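Local coordinates for protein histidine acid phosphatase (Hafnia alvei, PDB 4ARU) that belongs to the histidine acid phosphatases, branch 2 of the histidine phosphatase superfamily, at residues R18-R22 / R94-T98; W39-P43 / F224-Q230; P125-V130 / H269-L274; A217-E222 / L250-Q256; H280-S284 / V337-W341. One frame throughout, in Å; residues are numbered along the deposited sequence.

Contact 1 (R18-R22 / R94-T98); sequences RHGVR and RTRKT. With TLA (L(+)-tartaric acid), chain B.
This buried contact joins loop 18-22, after strand 9-18, to the first turns of helix 93-106. The loop is extended around His-19 and Gly-20 (phi/psi -60/169 and -78/-177); 94-98 is regular helix, with Thr-98 N 3.1 Å from Arg-94 O. His-19 CA and Thr-95 CA are nearest, 5.2 Å apart. Gly-20 N donates to Thr-98 OG1 at 3.0 Å. Thr-98 OG1 (chi1 m) donates to Arg-94 O at 2.7 Å. His-19 takes the p rotamer, and its ND1 donates to Gly-20 O at 2.9 Å, turning NE2 to the ligand. Arg-94, also p, lays its CD over the His-19 ring (CH-pi, 3.5 Å from the centroid). Four side chains converge on L(+)-tartaric acid: His-19 NE2 is 2.7 Å from its O2, Arg-94 NH2 2.8 Å from O1, and Arg-18 NH2 and Arg-22 NE 2.7 and 2.8 Å from O4. His-306 and Asp-307 also hydrogen-bond to it. RHGVR is the first part of the RHGxRxP signature, whose histidine and arginines line the anion pocket of histidine acid phosphatases.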
# COMPACT_ATOMS: atom_id res chain seq x y z
N ARG A 18 0.52 3.44 -3.02
CA ARG A 18 1.32 2.34 -3.58
C ARG A 18 1.67 2.70 -5.00
O ARG A 18 0.90 3.36 -5.71
CB ARG A 18 0.54 1.06 -3.55
CG ARG A 18 1.32 -0.19 -3.97
CD ARG A 18 0.48 -1.45 -3.82
NE ARG A 18 1.26 -2.59 -4.28
CZ ARG A 18 0.77 -3.68 -4.82
NH1 ARG A 18 -0.54 -3.90 -4.90
NH2 ARG A 18 1.60 -4.61 -5.28
N HIS A 19 2.82 2.22 -5.46
CA HIS A 19 3.13 2.31 -6.88
C HIS A 19 2.14 1.57 -7.75
O HIS A 19 1.26 0.81 -7.29
CB HIS A 19 4.53 1.73 -7.15
CG HIS A 19 4.69 0.32 -6.72
ND1 HIS A 19 4.10 -0.76 -7.34
CD2 HIS A 19 5.35 -0.18 -5.65
CE1 HIS A 19 4.39 -1.87 -6.68
NE2 HIS A 19 5.17 -1.54 -5.66
N GLY A 20 2.25 1.80 -9.04
CA GLY A 20 1.40 1.17 -9.99
C GLY A 20 1.73 -0.27 -10.35
O GLY A 20 2.59 -0.90 -9.78
N VAL A 21 0.98 -0.81 -11.28
CA VAL A 21 1.10 -2.19 -11.75
C VAL A 21 2.52 -2.43 -12.19
O VAL A 21 3.06 -1.70 -13.02
CB VAL A 21 0.11 -2.51 -12.87
CG1 VAL A 21 0.33 -3.91 -13.41
CG2 VAL A 21 -1.33 -2.33 -12.42
N ARG A 22 3.11 -3.48 -11.61
CA ARG A 22 4.48 -3.89 -11.89
C ARG A 22 4.55 -5.35 -12.25
O ARG A 22 3.66 -6.15 -11.89
CB ARG A 22 5.30 -3.68 -10.63
CG ARG A 22 4.81 -4.39 -9.37
CD ARG A 22 5.88 -4.64 -8.30
NE ARG A 22 5.33 -5.29 -7.11
CZ ARG A 22 5.06 -6.59 -7.02
NH1 ARG A 22 5.30 -7.38 -8.05
NH2 ARG A 22 4.55 -7.10 -5.89
N ARG A 94 9.91 1.65 -9.90
CA ARG A 94 8.44 1.55 -9.89
C ARG A 94 7.83 2.73 -9.14
O ARG A 94 6.76 3.21 -9.53
CB ARG A 94 7.98 0.20 -9.35
CG ARG A 94 8.45 -0.15 -7.95
CD ARG A 94 7.98 -1.58 -7.59
NE ARG A 94 8.58 -2.04 -6.35
CZ ARG A 94 9.72 -2.70 -6.27
NH1 ARG A 94 10.41 -2.97 -7.37
NH2 ARG A 94 10.21 -3.06 -5.09
N THR A 95 8.48 3.18 -8.08
CA THR A 95 7.96 4.28 -7.27
C THR A 95 8.30 5.65 -7.92
O THR A 95 7.44 6.52 -7.97
CB THR A 95 8.51 4.22 -5.82
OG1 THR A 95 9.90 3.91 -5.82
CG2 THR A 95 7.82 3.16 -5.03
N ARG A 96 9.52 5.82 -8.45
CA ARG A 96 9.84 7.05 -9.14
C ARG A 96 8.90 7.24 -10.32
O ARG A 96 8.37 8.35 -10.54
CB ARG A 96 11.30 7.07 -9.60
CG ARG A 96 12.26 7.19 -8.44
CD ARG A 96 13.72 7.31 -8.80
NE ARG A 96 14.26 6.03 -9.27
CZ ARG A 96 14.47 5.71 -10.54
NH1 ARG A 96 14.15 6.52 -11.53
NH2 ARG A 96 14.97 4.51 -10.81
N LYS A 97 8.67 6.20 -11.13
CA LYS A 97 7.83 6.37 -12.28
C LYS A 97 6.36 6.55 -11.89
O LYS A 97 5.59 7.20 -12.61
CB LYS A 97 7.99 5.18 -13.22
CG LYS A 97 9.38 5.08 -13.79
CD LYS A 97 9.67 6.16 -14.76
CE LYS A 97 10.95 5.80 -15.53
NZ LYS A 97 10.93 6.47 -16.87
N THR A 98 5.95 5.98 -10.78
CA THR A 98 4.60 6.29 -10.27
C THR A 98 4.48 7.79 -9.96
O THR A 98 3.49 8.40 -10.30
CB THR A 98 4.33 5.49 -8.98
OG1 THR A 98 4.23 4.10 -9.34
CG2 THR A 98 3.06 5.89 -8.32
O1 TLA B . 9.05 -3.43 -2.60
O11 TLA B . 8.36 -5.58 -2.57
C1 TLA B . 8.24 -4.36 -2.89
C2 TLA B . 7.05 -4.01 -3.72
O2 TLA B . 7.09 -2.63 -4.07
C3 TLA B . 5.78 -4.27 -2.89
O3 TLA B . 5.85 -3.70 -1.60
C4 TLA B . 4.57 -3.78 -3.64
O4 TLA B . 4.26 -4.38 -4.71
O41 TLA B . 3.87 -2.82 -3.20

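Contact 2 (W39-P43 / F224-Q230); sequences WPEWP and FLLEHAQ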
# COMPACT_ATOMS: atom_id res chain seq x y z
N TRP A 39 4.76 -19.54 -16.34
CA TRP A 39 4.42 -18.19 -16.03
C TRP A 39 4.59 -17.26 -17.26
O TRP A 39 5.58 -17.36 -17.97
CB TRP A 39 5.26 -17.69 -14.85
CG TRP A 39 4.90 -18.34 -13.54
CD1 TRP A 39 5.52 -19.43 -12.97
CD2 TRP A 39 3.90 -17.90 -12.63
NE1 TRP A 39 4.93 -19.68 -11.75
CE2 TRP A 39 3.92 -18.79 -11.53
CE3 TRP A 39 2.96 -16.88 -12.65
CZ2 TRP A 39 3.06 -18.63 -10.45
CZ3 TRP A 39 2.09 -16.74 -11.60
CH2 TRP A 39 2.16 -17.60 -10.49
N PRO A 40 3.64 -16.36 -17.46
CA PRO A 40 3.70 -15.52 -18.66
C PRO A 40 4.84 -14.48 -18.55
O PRO A 40 5.16 -14.01 -17.45
CB PRO A 40 2.31 -14.87 -18.70
CG PRO A 40 1.80 -14.95 -17.33
CD PRO A 40 2.31 -16.28 -16.83
N GLU A 41 5.45 -14.15 -19.67
CA GLU A 41 6.51 -13.13 -19.67
C GLU A 41 5.90 -11.74 -19.61
O GLU A 41 4.97 -11.42 -20.36
CB GLU A 41 7.45 -13.28 -20.87
CG GLU A 41 8.61 -14.27 -20.65
CD GLU A 41 9.68 -13.76 -19.64
OE1 GLU A 41 9.51 -13.95 -18.40
OE2 GLU A 41 10.71 -13.19 -20.09
N TRP A 42 6.47 -10.91 -18.73
CA TRP A 42 6.08 -9.50 -18.62
C TRP A 42 6.89 -8.64 -19.59
O TRP A 42 7.97 -9.04 -20.04
CB TRP A 42 6.27 -9.02 -17.18
CG TRP A 42 5.17 -9.51 -16.32
CD1 TRP A 42 4.94 -10.81 -15.91
CD2 TRP A 42 4.12 -8.73 -15.78
NE1 TRP A 42 3.81 -10.87 -15.15
CE2 TRP A 42 3.28 -9.61 -15.06
CE3 TRP A 42 3.81 -7.38 -15.80
CZ2 TRP A 42 2.14 -9.15 -14.39
CZ3 TRP A 42 2.68 -6.94 -15.15
CH2 TRP A 42 1.86 -7.82 -14.48
N PRO A 43 6.38 -7.45 -19.94
CA PRO A 43 7.03 -6.65 -20.98
C PRO A 43 8.08 -5.68 -20.44
O PRO A 43 8.59 -4.85 -21.20
CB PRO A 43 5.86 -5.88 -21.57
CG PRO A 43 5.00 -5.66 -20.40
CD PRO A 43 5.04 -6.95 -19.63
N PHE A 224 -1.38 -12.87 -9.75
CA PHE A 224 -2.54 -13.03 -10.61
C PHE A 224 -3.30 -11.71 -10.71
O PHE A 224 -3.74 -11.34 -11.79
CB PHE A 224 -3.47 -14.11 -10.07
CG PHE A 224 -2.85 -15.49 -9.98
CD1 PHE A 224 -1.88 -15.94 -10.86
CD2 PHE A 224 -3.29 -16.35 -9.02
CE1 PHE A 224 -1.35 -17.23 -10.75
CE2 PHE A 224 -2.77 -17.65 -8.91
CZ PHE A 224 -1.80 -18.08 -9.76
N LEU A 225 -3.46 -11.01 -9.60
CA LEU A 225 -4.17 -9.74 -9.63
C LEU A 225 -3.41 -8.75 -10.54
O LEU A 225 -4.02 -7.98 -11.29
CB LEU A 225 -4.25 -9.18 -8.22
CG LEU A 225 -5.09 -7.89 -8.15
CD1 LEU A 225 -6.07 -8.01 -7.02
CD2 LEU A 225 -4.27 -6.63 -8.04
N LEU A 226 -2.09 -8.76 -10.43
CA LEU A 226 -1.27 -7.90 -11.28
C LEU A 226 -1.41 -8.25 -12.75
O LEU A 226 -1.53 -7.37 -13.59
CB LEU A 226 0.20 -7.89 -10.87
CG LEU A 226 0.51 -7.26 -9.51
CD1 LEU A 226 1.94 -7.56 -9.00
CD2 LEU A 226 0.32 -5.77 -9.59
N GLU A 227 -1.45 -9.54 -13.07
CA GLU A 227 -1.64 -9.97 -14.46
C GLU A 227 -2.97 -9.41 -15.00
O GLU A 227 -3.08 -8.95 -16.12
CB GLU A 227 -1.71 -11.49 -14.55
CG GLU A 227 -0.38 -12.21 -14.27
CD GLU A 227 -0.53 -13.72 -14.22
OE1 GLU A 227 -1.68 -14.18 -14.31
OE2 GLU A 227 0.49 -14.43 -14.12
N HIS A 228 -3.99 -9.50 -14.15
CA HIS A 228 -5.30 -9.01 -14.50
C HIS A 228 -5.35 -7.49 -14.70
O HIS A 228 -5.91 -6.98 -15.67
CB HIS A 228 -6.30 -9.47 -13.45
CG HIS A 228 -7.74 -9.21 -13.81
ND1 HIS A 228 -8.46 -10.04 -14.64
CD2 HIS A 228 -8.58 -8.21 -13.44
CE1 HIS A 228 -9.71 -9.58 -14.72
NE2 HIS A 228 -9.79 -8.46 -14.04
N ALA A 229 -4.70 -6.80 -13.78
CA ALA A 229 -4.62 -5.35 -13.86
C ALA A 229 -3.79 -4.86 -15.05
O ALA A 229 -4.05 -3.78 -15.57
CB ALA A 229 -4.01 -4.84 -12.59
N GLN A 230 -2.86 -5.70 -15.51
CA GLN A 230 -2.01 -5.46 -16.66
C GLN A 230 -2.73 -5.79 -17.97
O GLN A 230 -2.23 -5.51 -19.09
CB GLN A 230 -0.73 -6.30 -16.49
CG GLN A 230 0.24 -6.26 -17.65
CD GLN A 230 0.82 -4.88 -17.92
OE1 GLN A 230 0.74 -4.00 -17.09
NE2 GLN A 230 1.43 -4.71 -19.08
O HOH W 1 2.90 -13.33 -13.93
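Two tryptophans of the loop 39-43 reach across to the last turns of helix 213-229. Neither points its CA-to-CB bond straight at the helix. Both have chi1 m, and the long indoles bring their ends close. Trp-39 CH2 lies 3.5 Å from Phe-224 CE1. These rings meet rim to rim, with planes at 18° and centroids 5.7 Å apart, so neither covers the other's face. Trp-39 NE1 is turned to Met-31 O. The Trp-42 indole comes in edge first: CH2 is 3.5 Å from Leu-226 O, and CZ2 is 3.8 Å from Glu-227 N. Its CZ3 also lies 3.6 Å from Gln-230 CG. Gln-230 has chi1 t and chi2 p, and its OE1 bonds to Thr-50. Glu-227 extends with chi1 m and chi2 t. Its OE2 lies 3.5 Å from Pro-40 CG, while OE1 accepts from Ala-236 N. One water joins the two segments, accepting from Trp-42 NE1 at 2.9 Å and donating to Glu-227 OE2 at 2.7 Å. The loop is held by van der Waals contact of its indole and proline rings with apolar and polar groups of the helix. The water gives the buried carboxylate and the indole NH a shared polar partner without direct contact between them.

Contact 3 (P125-V130 / H269-L274); sequences PLFHPV and HNGTPL
The loop 125-130 lies against a kinked turn of helix 264-282. Residues 125-127 have helical phi/psi angles without the regular bonds. His-128 leaves the helical region (phi/psi -139/68) and turns the chain towards Pro-129. The closest CA pairs are Leu-126 with Pro-273 (5.2 Å) and Pro-129 with Asn-270 (5.9 Å). Leu-126 (chi1 t, chi2 p) fits between two helix residues, with CD1 3.9 Å from Pro-273 CB and CG 3.8 Å from Leu-274 CD2. Leu-274 (m, t) sets its CG 3.4 Å from Leu-126 O. The Pro-129 ring fills the hollow over the preceding turn: CG is 3.4 Å from His-269 O and 3.9 Å from Pro-273 CD, and CD is 3.4 Å from Asn-270 O. Val-130 CG2 lies 3.6 Å from Asn-270 OD1, while Asn-270 ND2 donates to Ile-266 O. At the kink, N of Pro-273 and Leu-274 lacks a bond to the turn before; proline has no NH. A water fills the gap, accepting from Leu-274 N at 2.9 Å and donating to Asn-270 O at 2.8 Å and Leu-126 O at 2.7 Å. Such a water, inserted in an opened turn, marks a proline-kinked helix, packed on the loop after strand 115-116.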
# COMPACT_ATOMS: atom_id res chain seq x y z
N PRO A 125 15.50 5.76 4.28
CA PRO A 125 14.99 5.45 5.62
C PRO A 125 13.58 5.92 5.91
O PRO A 125 12.94 5.47 6.88
CB PRO A 125 15.96 6.15 6.53
CG PRO A 125 16.33 7.37 5.74
CD PRO A 125 16.56 6.78 4.37
N LEU A 126 13.02 6.78 5.06
CA LEU A 126 11.63 7.14 5.22
C LEU A 126 10.72 5.95 4.92
O LEU A 126 9.70 5.78 5.60
CB LEU A 126 11.23 8.26 4.26
CG LEU A 126 9.80 8.77 4.37
CD1 LEU A 126 9.49 9.40 5.72
CD2 LEU A 126 9.56 9.77 3.27
N PHE A 127 11.11 5.14 3.95
CA PHE A 127 10.32 3.99 3.53
C PHE A 127 10.75 2.69 4.21
O PHE A 127 9.86 1.81 4.41
CB PHE A 127 10.39 3.78 2.02
CG PHE A 127 9.75 4.93 1.23
CD1 PHE A 127 8.39 4.96 1.01
CD2 PHE A 127 10.52 5.97 0.74
CE1 PHE A 127 7.81 6.01 0.36
CE2 PHE A 127 9.95 7.02 0.04
CZ PHE A 127 8.58 7.02 -0.17
N HIS A 128 12.04 2.56 4.49
CA HIS A 128 12.63 1.33 4.99
C HIS A 128 13.65 1.63 6.09
O HIS A 128 14.89 1.44 5.93
CB HIS A 128 13.26 0.52 3.87
CG HIS A 128 12.29 0.06 2.86
ND1 HIS A 128 12.12 0.69 1.64
CD2 HIS A 128 11.35 -0.92 2.90
CE1 HIS A 128 11.18 0.07 0.95
NE2 HIS A 128 10.70 -0.91 1.69
N PRO A 129 13.16 2.13 7.25
CA PRO A 129 14.06 2.52 8.32
C PRO A 129 14.87 1.35 8.90
O PRO A 129 16.02 1.51 9.32
CB PRO A 129 13.14 3.13 9.38
CG PRO A 129 11.79 2.67 9.04
CD PRO A 129 11.74 2.46 7.57
N VAL A 130 14.25 0.18 8.93
CA VAL A 130 14.95 -0.99 9.47
C VAL A 130 16.10 -1.41 8.52
O VAL A 130 17.27 -1.57 8.93
CB VAL A 130 13.95 -2.14 9.72
CG1 VAL A 130 14.67 -3.42 10.08
CG2 VAL A 130 13.01 -1.75 10.86
N HIS A 269 7.98 -0.09 13.80
CA HIS A 269 9.40 -0.05 13.48
C HIS A 269 9.59 0.34 12.02
O HIS A 269 10.60 0.98 11.70
CB HIS A 269 10.11 -1.37 13.80
CG HIS A 269 10.44 -1.53 15.24
ND1 HIS A 269 9.52 -1.99 16.18
CD2 HIS A 269 11.58 -1.28 15.92
CE1 HIS A 269 10.08 -1.98 17.37
NE2 HIS A 269 11.34 -1.61 17.24
N ASN A 270 8.69 -0.07 11.14
CA ASN A 270 8.83 0.21 9.71
C ASN A 270 8.13 1.49 9.30
O ASN A 270 8.48 2.07 8.26
CB ASN A 270 8.34 -0.97 8.90
CG ASN A 270 9.24 -2.19 9.02
OD1 ASN A 270 10.33 -2.21 8.49
ND2 ASN A 270 8.78 -3.22 9.75
N GLY A 271 7.17 1.94 10.11
CA GLY A 271 6.27 3.01 9.76
C GLY A 271 6.43 4.33 10.47
O GLY A 271 5.75 5.29 10.12
N THR A 272 7.28 4.38 11.47
CA THR A 272 7.43 5.60 12.28
C THR A 272 7.81 6.81 11.41
O THR A 272 7.16 7.86 11.51
CB THR A 272 8.31 5.38 13.52
OG1 THR A 272 7.50 4.68 14.49
CG2 THR A 272 8.71 6.64 14.12
N PRO A 273 8.86 6.70 10.58
CA PRO A 273 9.18 7.88 9.78
C PRO A 273 8.04 8.38 8.93
O PRO A 273 7.81 9.61 8.86
CB PRO A 273 10.38 7.41 8.95
CG PRO A 273 11.09 6.48 9.91
CD PRO A 273 9.93 5.69 10.54
N LEU A 274 7.32 7.50 8.30
CA LEU A 274 6.24 7.94 7.45
C LEU A 274 5.12 8.56 8.25
O LEU A 274 4.54 9.58 7.86
CB LEU A 274 5.71 6.80 6.56
CG LEU A 274 6.41 6.55 5.23
CD1 LEU A 274 5.94 5.23 4.63
CD2 LEU A 274 6.13 7.72 4.29
O HOH W 2 8.28 4.82 7.67
O HOH W 3 9.41 -0.62 5.55

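Contact 4 (A217-E222 / L250-Q256); sequences ASTLAE and LKLHNAQ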
# COMPACT_ATOMS: atom_id res chain seq x y z
N ALA A 217 1.31 -18.51 -1.30
CA ALA A 217 0.04 -18.21 -1.94
C ALA A 217 -0.25 -16.73 -1.97
O ALA A 217 -0.81 -16.22 -2.95
CB ALA A 217 -1.10 -18.95 -1.30
N SER A 218 0.14 -15.99 -0.93
CA SER A 218 -0.05 -14.52 -0.87
C SER A 218 0.65 -13.89 -2.08
O SER A 218 0.10 -13.03 -2.79
CB SER A 218 0.53 -13.90 0.40
OG SER A 218 0.60 -12.49 0.29
N THR A 219 1.88 -14.30 -2.32
CA THR A 219 2.66 -13.75 -3.41
C THR A 219 2.02 -14.11 -4.76
O THR A 219 1.87 -13.25 -5.62
CB THR A 219 4.06 -14.34 -3.38
OG1 THR A 219 4.70 -13.93 -2.16
CG2 THR A 219 4.88 -13.87 -4.53
N LEU A 220 1.62 -15.37 -4.93
CA LEU A 220 1.05 -15.83 -6.18
C LEU A 220 -0.25 -15.12 -6.42
O LEU A 220 -0.55 -14.73 -7.59
CB LEU A 220 0.90 -17.33 -6.20
CG LEU A 220 2.21 -18.10 -5.94
CD1 LEU A 220 1.94 -19.59 -5.98
CD2 LEU A 220 3.32 -17.65 -6.89
N ALA A 221 -1.08 -14.99 -5.39
CA ALA A 221 -2.37 -14.35 -5.57
C ALA A 221 -2.23 -12.91 -6.04
O ALA A 221 -2.98 -12.46 -6.92
CB ALA A 221 -3.19 -14.38 -4.28
N GLU A 222 -1.27 -12.20 -5.47
CA GLU A 222 -1.00 -10.84 -5.91
C GLU A 222 -0.49 -10.81 -7.36
O GLU A 222 -0.87 -9.90 -8.15
CB GLU A 222 -0.04 -10.15 -4.92
CG GLU A 222 0.39 -8.78 -5.33
CD GLU A 222 -0.68 -7.71 -5.20
OE1 GLU A 222 -1.73 -7.93 -4.51
OE2 GLU A 222 -0.49 -6.63 -5.81
N LEU A 250 -7.22 -13.73 -2.68
CA LEU A 250 -6.62 -12.52 -2.09
C LEU A 250 -6.78 -12.50 -0.58
O LEU A 250 -6.01 -11.82 0.07
CB LEU A 250 -7.21 -11.25 -2.75
CG LEU A 250 -6.40 -10.71 -3.98
CD1 LEU A 250 -4.95 -10.30 -3.68
CD2 LEU A 250 -6.46 -11.71 -5.11
N LYS A 251 -7.68 -13.31 -0.03
CA LYS A 251 -7.78 -13.47 1.43
C LYS A 251 -6.42 -13.88 2.00
O LYS A 251 -5.98 -13.40 3.05
CB LYS A 251 -8.83 -14.52 1.75
CG LYS A 251 -9.00 -14.74 3.24
CD LYS A 251 -10.26 -15.49 3.62
CE LYS A 251 -10.43 -16.75 2.85
NZ LYS A 251 -11.56 -17.51 3.44
N LEU A 252 -5.70 -14.72 1.28
CA LEU A 252 -4.39 -15.18 1.73
C LEU A 252 -3.39 -14.04 1.72
O LEU A 252 -2.56 -13.91 2.62
CB LEU A 252 -3.89 -16.31 0.84
CG LEU A 252 -4.74 -17.59 0.89
CD1 LEU A 252 -4.55 -18.46 -0.36
CD2 LEU A 252 -4.41 -18.39 2.13
N HIS A 253 -3.45 -13.21 0.69
CA HIS A 253 -2.55 -12.08 0.60
C HIS A 253 -2.86 -11.08 1.70
O HIS A 253 -1.94 -10.59 2.35
CB HIS A 253 -2.74 -11.47 -0.79
CG HIS A 253 -1.98 -10.20 -0.99
ND1 HIS A 253 -0.64 -10.17 -1.29
CD2 HIS A 253 -2.39 -8.91 -0.99
CE1 HIS A 253 -0.24 -8.93 -1.43
NE2 HIS A 253 -1.29 -8.14 -1.27
N ASN A 254 -4.14 -10.77 1.93
CA ASN A 254 -4.47 -9.79 2.95
C ASN A 254 -4.11 -10.30 4.34
O ASN A 254 -3.70 -9.53 5.21
CB ASN A 254 -5.92 -9.40 2.87
CG ASN A 254 -6.23 -8.66 1.59
OD1 ASN A 254 -5.41 -7.87 1.08
ND2 ASN A 254 -7.42 -8.88 1.06
N ALA A 255 -4.16 -11.61 4.53
CA ALA A 255 -3.79 -12.19 5.82
C ALA A 255 -2.29 -12.08 6.04
O ALA A 255 -1.83 -11.73 7.13
CB ALA A 255 -4.26 -13.62 5.90
N GLN A 256 -1.50 -12.38 5.02
CA GLN A 256 -0.06 -12.23 5.11
C GLN A 256 0.31 -10.81 5.48
O GLN A 256 1.15 -10.56 6.32
CB GLN A 256 0.59 -12.70 3.83
CG GLN A 256 2.09 -12.73 3.87
CD GLN A 256 2.65 -11.62 3.12
OE1 GLN A 256 2.18 -11.28 2.01
NE2 GLN A 256 3.67 -11.00 3.68
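Ser-218 is the polar centre of this contact. Its OG donates to Gln-256 OE1 at 2.6 Å and accepts from His-253 ND1 at 3.1 Å. His-253 ND1 also makes a weak bond of 3.3 Å to Ser-218 O. Ser-218 and His-253 both have chi1 t, and their CA atoms are only 3.8 Å apart, so the serine lies directly against the partner helix. Glu-222 OE1 sits over one face of the His-253 ring, 3.3 Å from NE2, but the angle is too poor for a hydrogen bond. Its OE2 instead forms a salt bridge with Arg-18, which also binds the tartaric acid. Around this polar centre the packing is apolar. Ala-217 CB is 3.6 Å from Leu-252 CD1, and Ala-221 CB is 4.3 Å from Leu-250 CD2. The small residues 217, 218 and 221 all point their CA-to-CB bonds toward the partner. They allow the axes of the two segments to approach to 7.6 Å at a signed crossing angle of -122°. Helix 162-172 covers Leu-252 through Ser-164 and Leu-165. The result is a close crossing in which small residues of one helix receive larger side chains of the other, beside the ligand pocket of the histidine acid phosphatase fold.

Contact 5 (H280-S284 / V337-W341); sequences HALGS and VFERW
Strand 335-342 of the central mixed sheet receives the C-terminal end of helix 264-282 here. Residues 337-341 are extended, and Arg-340 CA comes 5.9 Å from Leu-282 CA, the closest such pair. Phe-338 points its CA-to-CB bond toward the helix, but chi1 m leads the ring away. Phe-338 CB rests 3.8 Å from Leu-282 CD1. Glu-339 points away; Glu-339 C is 4.3 Å from Leu-282 CD2. Trp-341 NE1 donates to Glu-339 OE1 at 2.9 Å, and Glu-339 OE2 forms a salt bridge with Arg-67. Arg-340 points back to the helix, with chi1 to chi3 all t. Arg-340 CB is 4.1 Å from Leu-282 CD2, and Arg-340 NH1 donates to Leu-282 O at 2.9 Å. Arg-340 NE forms a salt bridge with Glu-11. A water accepts from Arg-340 NH1 at 2.9 Å and donates to Gly-283 O at 3.1 Å. Leu-282 is m, t. Gly-283 ends the helix in a Schellman motif, with Gly-283 N 3.0 Å from His-280 O. At phi 117° a CB would jam against the Leu-282 carbonyl, and would also clash with Arg-340 NH1. The guanidinium thus satisfies a helix-end carbonyl, while the Leu-282 side chain packs on the CB atoms of Phe-338 and Arg-340.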
# COMPACT_ATOMS: atom_id res chain seq x y z
N HIS A 280 3.23 15.61 10.59
CA HIS A 280 3.84 16.90 10.48
C HIS A 280 3.27 17.70 9.29
O HIS A 280 2.94 18.89 9.41
CB HIS A 280 5.35 16.74 10.31
CG HIS A 280 6.05 18.04 10.16
ND1 HIS A 280 6.30 18.60 8.94
CD2 HIS A 280 6.49 18.92 11.08
CE1 HIS A 280 6.88 19.78 9.10
NE2 HIS A 280 7.03 19.99 10.39
N ALA A 281 3.06 17.01 8.17
CA ALA A 281 2.56 17.66 6.94
C ALA A 281 1.12 18.12 7.14
O ALA A 281 0.69 19.09 6.52
CB ALA A 281 2.64 16.76 5.76
N LEU A 282 0.38 17.45 8.04
CA LEU A 282 -1.01 17.80 8.33
C LEU A 282 -1.14 18.90 9.35
O LEU A 282 -2.24 19.40 9.59
CB LEU A 282 -1.78 16.57 8.78
CG LEU A 282 -1.97 15.47 7.75
CD1 LEU A 282 -2.40 14.15 8.39
CD2 LEU A 282 -3.00 15.86 6.71
N GLY A 283 -0.02 19.23 9.99
CA GLY A 283 0.02 20.34 10.95
C GLY A 283 0.35 19.98 12.40
O GLY A 283 0.33 20.86 13.25
N SER A 284 0.68 18.72 12.69
CA SER A 284 1.09 18.34 14.04
C SER A 284 2.36 19.03 14.41
O SER A 284 3.27 19.14 13.59
CB SER A 284 1.28 16.84 14.19
OG SER A 284 0.16 16.11 13.76
N VAL A 337 -5.36 8.68 1.68
CA VAL A 337 -5.46 10.11 1.45
C VAL A 337 -5.87 10.73 2.76
O VAL A 337 -7.01 10.58 3.22
CB VAL A 337 -6.47 10.44 0.35
CG1 VAL A 337 -6.55 11.94 0.14
CG2 VAL A 337 -6.11 9.70 -0.96
N PHE A 338 -4.95 11.47 3.32
CA PHE A 338 -5.15 12.21 4.57
C PHE A 338 -5.45 13.66 4.26
O PHE A 338 -4.66 14.32 3.56
CB PHE A 338 -3.91 12.17 5.46
CG PHE A 338 -3.52 10.82 5.94
CD1 PHE A 338 -2.78 9.95 5.16
CD2 PHE A 338 -3.77 10.48 7.28
CE1 PHE A 338 -2.43 8.72 5.64
CE2 PHE A 338 -3.35 9.25 7.78
CZ PHE A 338 -2.71 8.36 6.92
N GLU A 339 -6.58 14.18 4.73
CA GLU A 339 -7.06 15.52 4.41
C GLU A 339 -7.10 16.33 5.66
O GLU A 339 -7.72 15.92 6.65
CB GLU A 339 -8.44 15.47 3.79
CG GLU A 339 -8.43 14.75 2.46
CD GLU A 339 -9.77 14.69 1.74
OE1 GLU A 339 -10.83 14.94 2.34
OE2 GLU A 339 -9.72 14.35 0.53
N ARG A 340 -6.52 17.51 5.60
CA ARG A 340 -6.61 18.50 6.68
C ARG A 340 -7.70 19.47 6.33
O ARG A 340 -7.58 20.24 5.39
CB ARG A 340 -5.28 19.28 6.88
CG ARG A 340 -5.37 20.42 7.86
CD ARG A 340 -4.20 21.39 7.74
NE ARG A 340 -4.39 22.60 8.47
CZ ARG A 340 -4.06 22.83 9.76
NH1 ARG A 340 -3.39 21.95 10.48
NH2 ARG A 340 -4.34 23.99 10.31
N TRP A 341 -8.78 19.41 7.12
CA TRP A 341 -9.95 20.26 6.95
C TRP A 341 -10.00 21.23 8.11
O TRP A 341 -9.59 20.89 9.22
CB TRP A 341 -11.22 19.41 7.01
CG TRP A 341 -11.43 18.59 5.82
CD1 TRP A 341 -10.99 17.30 5.58
CD2 TRP A 341 -12.16 18.98 4.66
NE1 TRP A 341 -11.43 16.89 4.34
CE2 TRP A 341 -12.13 17.90 3.76
CE3 TRP A 341 -12.85 20.15 4.29
CZ2 TRP A 341 -12.74 17.97 2.50
CZ3 TRP A 341 -13.45 20.21 3.05
CH2 TRP A 341 -13.39 19.12 2.18
O HOH W 4 -2.04 22.80 12.86

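Contact 1 holds the tartaric acid. Contacts 2 and 4 both use helix 213-229, with centres about 15 Å apart; the Leu-226 and Glu-222 side chains lie about 6 and 5 Å from the tartaric acid. Contact 4 is tied to contact 1 by the salt bridge Arg-18 NH1 to Glu-222 OE2 (2.9 Å). Contact 2 touches contact 1 through Arg-22 O and Trp-42 CZ3 (3.5 Å). Leu-225 and Trp-39 of contact 2 also pack on Leu-250 and Leu-220 of contact 4. Contacts 3 and 5 share helix 264-282, with centres about 19 Å apart. Contact 3 comes within about 6 Å of contact 1 at the nearest atoms. Contact 5 lies across the chain's centre from contacts 2 and 4.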